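Beta-1,4-mannanase (Aplysia kurodai, PDB 3VUP) hydrolyses the beta-1,4-mannosidic linkages of mannan, probably as a digestive-fluid enzyme that breaks down mannan in the sea hare's food. Local coordinates at residues Asp94-Ala99 against Asn146-His151; Val152-Trp157 against Thr213-Ala218; Leu196-Leu201 against Arg246-Lys251. All coordinates share one frame; numbering follows the deposited sequence.

Interaction 1: residues Asp94-Ala99 against Asn146-His151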
loop_
_atom_site.group_PDB
_atom_site.type_symbol
_atom_site.label_atom_id
_atom_site.label_comp_id
_atom_site.label_asym_id
_atom_site.label_seq_id
_atom_site.Cartn_x
_atom_site.Cartn_y
_atom_site.Cartn_z
ATOM N N ASP A 94 15.276 11.710 3.366
ATOM C CA ASP A 94 16.471 11.007 2.930
ATOM C C ASP A 94 16.141 9.694 2.222
ATOM O O ASP A 94 16.829 9.305 1.274
ATOM C CB ASP A 94 17.427 10.772 4.098
ATOM C CG ASP A 94 18.834 10.471 3.634
ATOM O OD1 ASP A 94 19.362 11.234 2.798
ATOM O OD2 ASP A 94 19.411 9.467 4.094
ATOM N N LEU A 95 15.101 9.011 2.688
ATOM C CA LEU A 95 14.605 7.828 1.998
ATOM C C LEU A 95 14.311 8.169 0.542
ATOM O O LEU A 95 14.746 7.474 -0.378
ATOM C CB LEU A 95 13.332 7.322 2.676
ATOM C CG LEU A 95 12.486 6.328 1.871
ATOM C CD1 LEU A 95 13.213 5.010 1.627
ATOM C CD2 LEU A 95 11.166 6.099 2.584
ATOM N N LEU A 96 13.569 9.252 0.338
ATOM C CA LEU A 96 13.173 9.652 -1.007
ATOM C C LEU A 96 14.355 10.160 -1.836
ATOM O O LEU A 96 14.440 9.882 -3.028
ATOM C CB LEU A 96 12.036 10.678 -0.944
ATOM C CG LEU A 96 10.735 10.162 -0.319
ATOM C CD1 LEU A 96 9.753 11.298 -0.128
ATOM C CD2 LEU A 96 10.114 9.068 -1.174
ATOM N N ASP A 97 15.265 10.900 -1.208
ATOM C CA ASP A 97 16.474 11.340 -1.903
ATOM C C ASP A 97 17.308 10.134 -2.348
ATOM O O ASP A 97 17.888 10.124 -3.434
ATOM C CB ASP A 97 17.321 12.247 -1.008
ATOM C CG ASP A 97 16.689 13.605 -0.761
ATOM O OD1 ASP A 97 15.795 14.022 -1.528
ATOM O OD2 ASP A 97 17.118 14.264 0.211
ATOM N N THR A 98 17.360 9.117 -1.495
ATOM C CA THR A 98 18.105 7.905 -1.799
ATOM C C THR A 98 17.467 7.164 -2.969
ATOM O O THR A 98 18.153 6.737 -3.900
ATOM C CB THR A 98 18.201 6.994 -0.559
ATOM O OG1 THR A 98 18.876 7.700 0.489
ATOM C CG2 THR A 98 18.967 5.719 -0.880
ATOM N N ALA A 99 16.144 7.042 -2.935
ATOM C CA ALA A 99 15.410 6.392 -4.009
ATOM C C ALA A 99 15.617 7.119 -5.338
ATOM O O ALA A 99 15.780 6.491 -6.387
ATOM C CB ALA A 99 13.962 6.335 -3.678
ATOM N N ASN A 146 3.895 17.132 4.490
ATOM C CA ASN A 146 4.353 18.465 4.137
ATOM C C ASN A 146 5.858 18.513 3.908
ATOM O O ASN A 146 6.339 19.185 2.998
ATOM C CB ASN A 146 3.969 19.467 5.216
ATOM C CG ASN A 146 4.413 20.866 4.876
ATOM O OD1 ASN A 146 3.898 21.481 3.940
ATOM N ND2 ASN A 146 5.381 21.378 5.624
ATOM N N HIS A 147 6.602 17.793 4.739
ATOM C CA HIS A 147 8.056 17.846 4.680
ATOM C C HIS A 147 8.597 17.308 3.352
ATOM O O HIS A 147 9.622 17.776 2.860
ATOM C CB HIS A 147 8.659 17.055 5.833
ATOM C CG HIS A 147 10.132 17.247 5.979
ATOM N ND1 HIS A 147 10.679 18.401 6.492
ATOM C CD2 HIS A 147 11.173 16.440 5.665
ATOM C CE1 HIS A 147 11.997 18.293 6.499
ATOM N NE2 HIS A 147 12.321 17.115 5.997
ATOM N N VAL A 148 7.910 16.322 2.783
ATOM C CA VAL A 148 8.335 15.712 1.524
ATOM C C VAL A 148 7.409 16.077 0.368
ATOM O O VAL A 148 7.439 15.429 -0.680
ATOM C CB VAL A 148 8.465 14.173 1.641
ATOM C CG1 VAL A 148 9.484 13.814 2.720
ATOM C CG2 VAL A 148 7.104 13.507 1.906
ATOM N N LYS A 149 6.616 17.130 0.547
ATOM C CA LYS A 149 5.639 17.585 -0.444
ATOM C C LYS A 149 6.275 17.695 -1.825
ATOM O O LYS A 149 7.309 18.350 -1.963
ATOM C CB LYS A 149 5.089 18.957 -0.026
ATOM C CG LYS A 149 4.023 19.541 -0.944
ATOM C CD LYS A 149 3.620 20.940 -0.483
ATOM C CE LYS A 149 2.607 21.568 -1.430
ATOM N NZ LYS A 149 2.401 23.020 -1.159
ATOM N N GLY A 150 5.667 17.078 -2.830
ATOM C CA GLY A 150 6.125 17.211 -4.193
ATOM C C GLY A 150 7.352 16.413 -4.579
ATOM O O GLY A 150 7.789 16.524 -5.718
ATOM N N HIS A 151 7.904 15.611 -3.673
ATOM C CA HIS A 151 9.159 14.927 -3.967
ATOM C C HIS A 151 9.019 14.034 -5.198
ATOM O O HIS A 151 8.105 13.215 -5.274
ATOM C CB HIS A 151 9.615 14.093 -2.773
ATOM C CG HIS A 151 11.065 13.739 -2.820
ATOM N ND1 HIS A 151 11.595 12.895 -3.772
ATOM C CD2 HIS A 151 12.101 14.137 -2.045
ATOM C CE1 HIS A 151 12.896 12.776 -3.570
ATOM N NE2 HIS A 151 13.230 13.523 -2.532
#

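Interaction 2: residues Val152-Trp157 against Thr213-Ala218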
loop_
_atom_site.group_PDB
_atom_site.type_symbol
_atom_site.label_atom_id
_atom_site.label_comp_id
_atom_site.label_asym_id
_atom_site.label_seq_id
_atom_site.Cartn_x
_atom_site.Cartn_y
_atom_site.Cartn_z
ATOM N N VAL A 152 9.921 14.184 -6.157
ATOM C CA VAL A 152 9.789 13.431 -7.405
ATOM C C VAL A 152 9.880 11.910 -7.245
ATOM O O VAL A 152 9.387 11.173 -8.104
ATOM C CB VAL A 152 10.784 13.903 -8.485
ATOM C CG1 VAL A 152 10.519 15.357 -8.835
ATOM C CG2 VAL A 152 12.222 13.702 -8.032
ATOM N N ALA A 153 10.493 11.438 -6.159
ATOM C CA ALA A 153 10.627 9.995 -5.944
ATOM C C ALA A 153 9.497 9.393 -5.115
ATOM O O ALA A 153 9.494 8.186 -4.865
ATOM C CB ALA A 153 11.985 9.643 -5.342
ATOM N N LEU A 154 8.541 10.218 -4.701
ATOM C CA LEU A 154 7.362 9.706 -4.015
ATOM C C LEU A 154 6.356 9.215 -5.052
ATOM O O LEU A 154 5.822 10.003 -5.833
ATOM C CB LEU A 154 6.730 10.791 -3.148
ATOM C CG LEU A 154 5.397 10.417 -2.507
ATOM C CD1 LEU A 154 5.598 9.358 -1.440
ATOM C CD2 LEU A 154 4.751 11.658 -1.920
ATOM N N GLY A 155 6.119 7.908 -5.081
ATOM C CA GLY A 155 5.124 7.342 -5.977
ATOM C C GLY A 155 3.712 7.515 -5.448
ATOM O O GLY A 155 2.797 7.899 -6.179
ATOM N N GLY A 156 3.530 7.234 -4.164
ATOM C CA GLY A 156 2.231 7.392 -3.544
ATOM C C GLY A 156 2.247 6.824 -2.146
ATOM O O GLY A 156 3.146 6.064 -1.775
ATOM N N TRP A 157 1.244 7.204 -1.372
ATOM C CA TRP A 157 1.109 6.775 0.012
ATOM C C TRP A 157 0.107 5.632 0.093
ATOM O O TRP A 157 -1.024 5.771 -0.355
ATOM C CB TRP A 157 0.601 7.929 0.881
ATOM C CG TRP A 157 1.550 9.086 0.989
ATOM C CD1 TRP A 157 1.499 10.263 0.288
ATOM C CD2 TRP A 157 2.690 9.187 1.855
ATOM N NE1 TRP A 157 2.532 11.082 0.667
ATOM C CE2 TRP A 157 3.278 10.450 1.624
ATOM C CE3 TRP A 157 3.271 8.337 2.807
ATOM C CZ2 TRP A 157 4.421 10.883 2.307
ATOM C CZ3 TRP A 157 4.412 8.764 3.480
ATOM C CH2 TRP A 157 4.972 10.029 3.227
ATOM N N THR A 213 -4.802 17.325 1.038
ATOM C CA THR A 213 -4.919 18.733 1.404
ATOM C C THR A 213 -3.515 19.317 1.554
ATOM O O THR A 213 -3.240 20.442 1.153
ATOM C CB THR A 213 -5.677 18.934 2.743
ATOM O OG1 THR A 213 -6.975 18.338 2.671
ATOM C CG2 THR A 213 -5.840 20.412 3.054
ATOM N N THR A 214 -2.622 18.524 2.132
ATOM C CA THR A 214 -1.270 18.969 2.447
ATOM C C THR A 214 -0.346 18.927 1.229
ATOM O O THR A 214 0.450 19.844 1.012
ATOM C CB THR A 214 -0.718 18.119 3.597
ATOM O OG1 THR A 214 -1.586 18.244 4.727
ATOM C CG2 THR A 214 0.670 18.567 3.991
ATOM N N ASP A 215 -0.460 17.857 0.447
ATOM C CA ASP A 215 0.265 17.716 -0.812
ATOM C C ASP A 215 -0.751 17.305 -1.871
ATOM O O ASP A 215 -0.962 16.112 -2.114
ATOM C CB ASP A 215 1.366 16.661 -0.701
ATOM C CG ASP A 215 2.193 16.538 -1.975
ATOM O OD1 ASP A 215 1.897 17.251 -2.967
ATOM O OD2 ASP A 215 3.141 15.718 -1.992
ATOM N N PRO A 216 -1.415 18.299 -2.485
ATOM C CA PRO A 216 -2.524 17.991 -3.390
ATOM C C PRO A 216 -2.147 17.136 -4.592
ATOM O O PRO A 216 -3.026 16.493 -5.156
ATOM C CB PRO A 216 -2.998 19.366 -3.847
ATOM C CG PRO A 216 -2.551 20.302 -2.809
ATOM C CD PRO A 216 -1.296 19.745 -2.222
ATOM N N GLY A 217 -0.874 17.124 -4.969
ATOM C CA GLY A 217 -0.415 16.293 -6.066
ATOM C C GLY A 217 0.020 14.884 -5.708
ATOM O O GLY A 217 0.446 14.139 -6.591
ATOM N N ALA A 218 -0.087 14.508 -4.437
ATOM C CA ALA A 218 0.249 13.149 -4.024
ATOM C C ALA A 218 -0.856 12.162 -4.368
ATOM O O ALA A 218 -2.037 12.514 -4.395
ATOM C CB ALA A 218 0.545 13.108 -2.528
HETATM O O HOH W 1 3.635 14.000 0.263
#

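Interaction 3: residues Leu196-Leu201 against Arg246-Lys251. With SO4 (sulfate ion), chain I; SO4 (sulfate ion), chain H.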
loop_
_atom_site.group_PDB
_atom_site.type_symbol
_atom_site.label_atom_id
_atom_site.label_comp_id
_atom_site.label_asym_id
_atom_site.label_seq_id
_atom_site.Cartn_x
_atom_site.Cartn_y
_atom_site.Cartn_z
ATOM N N LEU A 196 -15.323 -2.864 12.508
ATOM C CA LEU A 196 -16.436 -2.589 11.607
ATOM C C LEU A 196 -16.014 -1.592 10.529
ATOM O O LEU A 196 -15.108 -0.762 10.734
ATOM C CB LEU A 196 -17.646 -2.058 12.383
ATOM C CG LEU A 196 -18.297 -3.014 13.388
ATOM C CD1 LEU A 196 -19.535 -2.387 14.024
ATOM C CD2 LEU A 196 -18.640 -4.335 12.717
ATOM N N TYR A 197 -16.672 -1.674 9.376
ATOM C CA TYR A 197 -16.236 -0.891 8.223
ATOM C C TYR A 197 -16.425 0.606 8.376
ATOM O O TYR A 197 -15.643 1.360 7.817
ATOM C CB TYR A 197 -16.813 -1.398 6.890
ATOM C CG TYR A 197 -15.796 -2.230 6.141
ATOM C CD1 TYR A 197 -14.776 -1.635 5.412
ATOM C CD2 TYR A 197 -15.822 -3.605 6.209
ATOM C CE1 TYR A 197 -13.814 -2.401 4.752
ATOM C CE2 TYR A 197 -14.877 -4.379 5.556
ATOM C CZ TYR A 197 -13.876 -3.775 4.823
ATOM O OH TYR A 197 -12.944 -4.561 4.190
ATOM N N GLN A 198 -17.429 1.062 9.117
ATOM C CA GLN A 198 -17.553 2.510 9.237
ATOM C C GLN A 198 -16.291 3.102 9.884
ATOM O O GLN A 198 -15.794 4.148 9.449
ATOM C CB GLN A 198 -18.813 2.922 9.999
ATOM C CG GLN A 198 -19.060 4.426 9.976
ATOM C CD GLN A 198 -20.353 4.822 10.665
ATOM O OE1 GLN A 198 -21.147 3.967 11.053
ATOM N NE2 GLN A 198 -20.564 6.124 10.829
ATOM N N ASP A 199 -15.756 2.423 10.898
ATOM C CA ASP A 199 -14.547 2.894 11.559
ATOM C C ASP A 199 -13.337 2.859 10.631
ATOM O O ASP A 199 -12.585 3.835 10.565
ATOM C CB ASP A 199 -14.236 2.076 12.815
ATOM C CG ASP A 199 -15.195 2.344 13.954
ATOM O OD1 ASP A 199 -15.695 3.475 14.095
ATOM O OD2 ASP A 199 -15.429 1.404 14.733
ATOM N N ILE A 200 -13.124 1.751 9.923
ATOM C CA ILE A 200 -11.948 1.664 9.057
ATOM C C ILE A 200 -12.059 2.624 7.876
ATOM O O ILE A 200 -11.062 3.213 7.457
ATOM C CB ILE A 200 -11.632 0.213 8.579
ATOM C CG1 ILE A 200 -10.132 0.055 8.317
ATOM C CG2 ILE A 200 -12.419 -0.162 7.326
ATOM C CD1 ILE A 200 -9.270 0.088 9.564
ATOM N N LEU A 201 -13.268 2.823 7.358
ATOM C CA LEU A 201 -13.431 3.743 6.241
ATOM C C LEU A 201 -13.221 5.195 6.669
ATOM O O LEU A 201 -12.684 5.990 5.895
ATOM C CB LEU A 201 -14.763 3.530 5.523
ATOM C CG LEU A 201 -14.910 2.186 4.815
ATOM C CD1 LEU A 201 -16.334 2.034 4.306
ATOM C CD2 LEU A 201 -13.891 2.047 3.686
ATOM N N ARG A 246 -16.172 8.635 1.464
ATOM C CA ARG A 246 -16.800 9.918 1.765
ATOM C C ARG A 246 -18.003 9.750 2.692
ATOM O O ARG A 246 -18.251 10.590 3.561
ATOM C CB ARG A 246 -17.213 10.634 0.478
ATOM C CG ARG A 246 -16.042 11.105 -0.365
ATOM C CD ARG A 246 -16.505 11.597 -1.727
ATOM N NE ARG A 246 -15.384 12.125 -2.488
ATOM C CZ ARG A 246 -15.300 12.112 -3.812
ATOM N NH1 ARG A 246 -16.284 11.592 -4.543
ATOM N NH2 ARG A 246 -14.227 12.623 -4.402
ATOM N N LEU A 247 -18.755 8.671 2.515
ATOM C CA LEU A 247 -19.900 8.428 3.385
ATOM C C LEU A 247 -19.439 8.276 4.829
ATOM O O LEU A 247 -20.005 8.865 5.745
ATOM C CB LEU A 247 -20.657 7.171 2.949
ATOM C CG LEU A 247 -21.829 6.790 3.853
ATOM C CD1 LEU A 247 -22.949 7.804 3.750
ATOM C CD2 LEU A 247 -22.329 5.415 3.481
ATOM N N ALA A 248 -18.397 7.481 5.027
ATOM C CA ALA A 248 -17.944 7.147 6.374
ATOM C C ALA A 248 -17.270 8.312 7.087
ATOM O O ALA A 248 -17.437 8.484 8.295
ATOM C CB ALA A 248 -16.999 5.972 6.329
ATOM N N GLY A 249 -16.490 9.095 6.346
ATOM C CA GLY A 249 -15.680 10.139 6.949
ATOM C C GLY A 249 -16.032 11.579 6.619
ATOM O O GLY A 249 -15.619 12.494 7.331
ATOM N N GLY A 250 -16.759 11.787 5.525
ATOM C CA GLY A 250 -17.222 13.114 5.158
ATOM C C GLY A 250 -16.228 14.028 4.466
ATOM O O GLY A 250 -16.576 15.150 4.128
ATOM N N LYS A 251 -15.000 13.572 4.250
ATOM C CA LYS A 251 -13.980 14.462 3.708
ATOM C C LYS A 251 -13.796 14.216 2.207
ATOM O O LYS A 251 -13.470 13.108 1.775
ATOM C CB LYS A 251 -12.684 14.323 4.512
ATOM C CG LYS A 251 -12.907 14.544 6.011
ATOM C CD LYS A 251 -11.604 14.757 6.763
ATOM C CE LYS A 251 -11.842 14.978 8.249
ATOM N NZ LYS A 251 -10.566 15.254 8.982
HETATM S S SO4 I . -20.085 10.564 -3.383
HETATM O O1 SO4 I . -19.901 11.026 -2.007
HETATM O O2 SO4 I . -18.814 10.093 -3.931
HETATM O O3 SO4 I . -21.080 9.497 -3.404
HETATM O O4 SO4 I . -20.554 11.679 -4.199
HETATM S S SO4 H . -8.798 18.632 8.955
HETATM O O1 SO4 H . -8.397 17.737 10.038
HETATM O O2 SO4 H . -10.003 18.124 8.285
HETATM O O3 SO4 H . -9.081 19.961 9.488
HETATM O O4 SO4 H . -7.703 18.731 7.991
#

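Interaction 1: residues Asp94-Ala99 against Asn146-His151
The imidazole of His151 is fixed from two directions. Leu96 CB sits over the centre of one face, 3.4 Å from the ring centroid and almost on the ring normal, a CH-pi contact. At the edge, Asp97 OD1 accepts a hydrogen bond from NE2. The setting is the outer helical layer of a TIM barrel, where helix 88-101 meets the turn that leaves helix 130-147. The bond from His151 NE2 to Asp97 OD1 measures 2.8 Å and is nearly straight, with an angle of 173° at the hydrogen. OD1 lies in the ring plane, whereas the ring nitrogen meets the carboxylate on its anti side and 30° out of its plane, the two flat groups being turned 37° apart. ND1 accepts from the backbone N of Ala153, so both ring nitrogens are engaged and the ring flip is settled; the second carboxylate oxygen, Asp97 OD2, pairs with Lys93. With CG anti to the backbone N, the ring of His151 reaches out from the end of a type II turn, closed by His151 N to Val148 O, with Gly150 at positive phi. Were the ring cut back to an alanine here, Asp97 OD1 and the backbone N of Ala153 would probably both lose their partner, and Leu96 CB the face it rests on. Apolar packing continues further along the leucine, which crosses Val148 at about a right angle and rests CD1 3.6 Å from Val148 CB. At the backbone of helix 88-101, the ring carbon His151 CE1 comes within 3.3 Å of the carbonyl oxygen Leu96 O.

Interaction 2: residues Val152-Trp157 against Thr213-Ala218
Ala218 rests its methyl group against two side chains of the opposing segment: CB lies 4.1 Å from Trp157 CD1, at the indole edge and near the ring plane, and 4.5 Å from Leu154 CD2. Within 152-157 the packing is similarly snug. Leu154 folds back so that CD1 stands 4.0 Å above one face of the Trp157 ring, offset toward its rim, while the other branch, CD2, faces the second segment; CG anti to the backbone N (chi1 173°) points the leucine's fork that way. Beyond this apolar cluster the protein groups stand further apart, and one water takes over. It accepts from Trp157 NE1 at 3.1 Å, lying in the indole plane, and donates to Asp215 OD2 at 2.9 Å, so the buried indole N-H is satisfied through a bridge. The aspartate is firmly anchored, since OD2 also accepts from the backbone N of Gly150 and OD1 forms a salt bridge with Arg1, which would probably favour the charged carboxylate. Asp215 is the first residue past helix 197-214 and begins a type I turn, closed by Ala218 N to Asp215 O at 3.0 Å. The joint is thus well buried but light, burying 104 Å² over the two sides together. Trp157 opens barrel strand 157-161, bonding through its backbone to Leu219 and Thr221, and its ring packs on Pro108 and Leu110 of strand 105-112, on Ile144 of helix 130-147 and on Met92 of helix 88-101.

Interaction 3: residues Leu196-Leu201 against Arg246-Lys251
Ala248 meets Leu201 where two helices of the TIM-barrel shell, 242-249 and 197-214, come together, and the residues before and after it turn to other partners. Arg246 comes first, its CB directed away; the chain, extended from CG to NE, brings the guanidinium to a sulfate ion, whose O2 lies at the guanidinium edge, in its plane, 3.0 Å from Arg246 NH1, while NE is bonded to the backbone O of Gln252. Two residues on, Ala248 CB presses against Leu201 CB at 3.4 Å, tighter than the usual van der Waals contact of two carbons. Ala248 CB also lies 3.8 Å from the backbone oxygen Gln198 O. With no more than a methyl on the 246-251 side at this point, the helices come close, 5.5 Å between Gln198 CA and Ala248 CA. Gly249 O accepts a hydrogen bond from Trp206 NE1. Gly250 leaves the helix with positive phi, its N still bonded to Arg246 O at 2.7 Å. Lys251 then stretches out, making a cation-pi contact with Trp206 and placing NZ 3.0 Å from O2 of a second sulfate. The chemistry is divided accordingly: an apolar methyl is consistent with the close helix spacing, while Arg246 before it and Lys251 after it carry the charge, each meeting a sulfate probably from the crystallisation liquor.

In the fold
All three contacts lie in the shell of one eight-stranded TIM barrel. Interactions 1 and 2 are neighbours, 9 Å between centres, and follow each other along the chain: 146-151 runs directly into 152-157, and the two contacts touch through Asp215 and the 146-151 turn. Interaction 3 is about 22 Å from interaction 2 and 29 Å from interaction 1, centre to centre. It shares helix 197-214 with interaction 2, which takes the end of that helix while interaction 3 takes its start, and the segments of the two alternate in sequence. Helices 88-101, 130-147, 197-214 and 242-249 are thereby linked in series around the barrel.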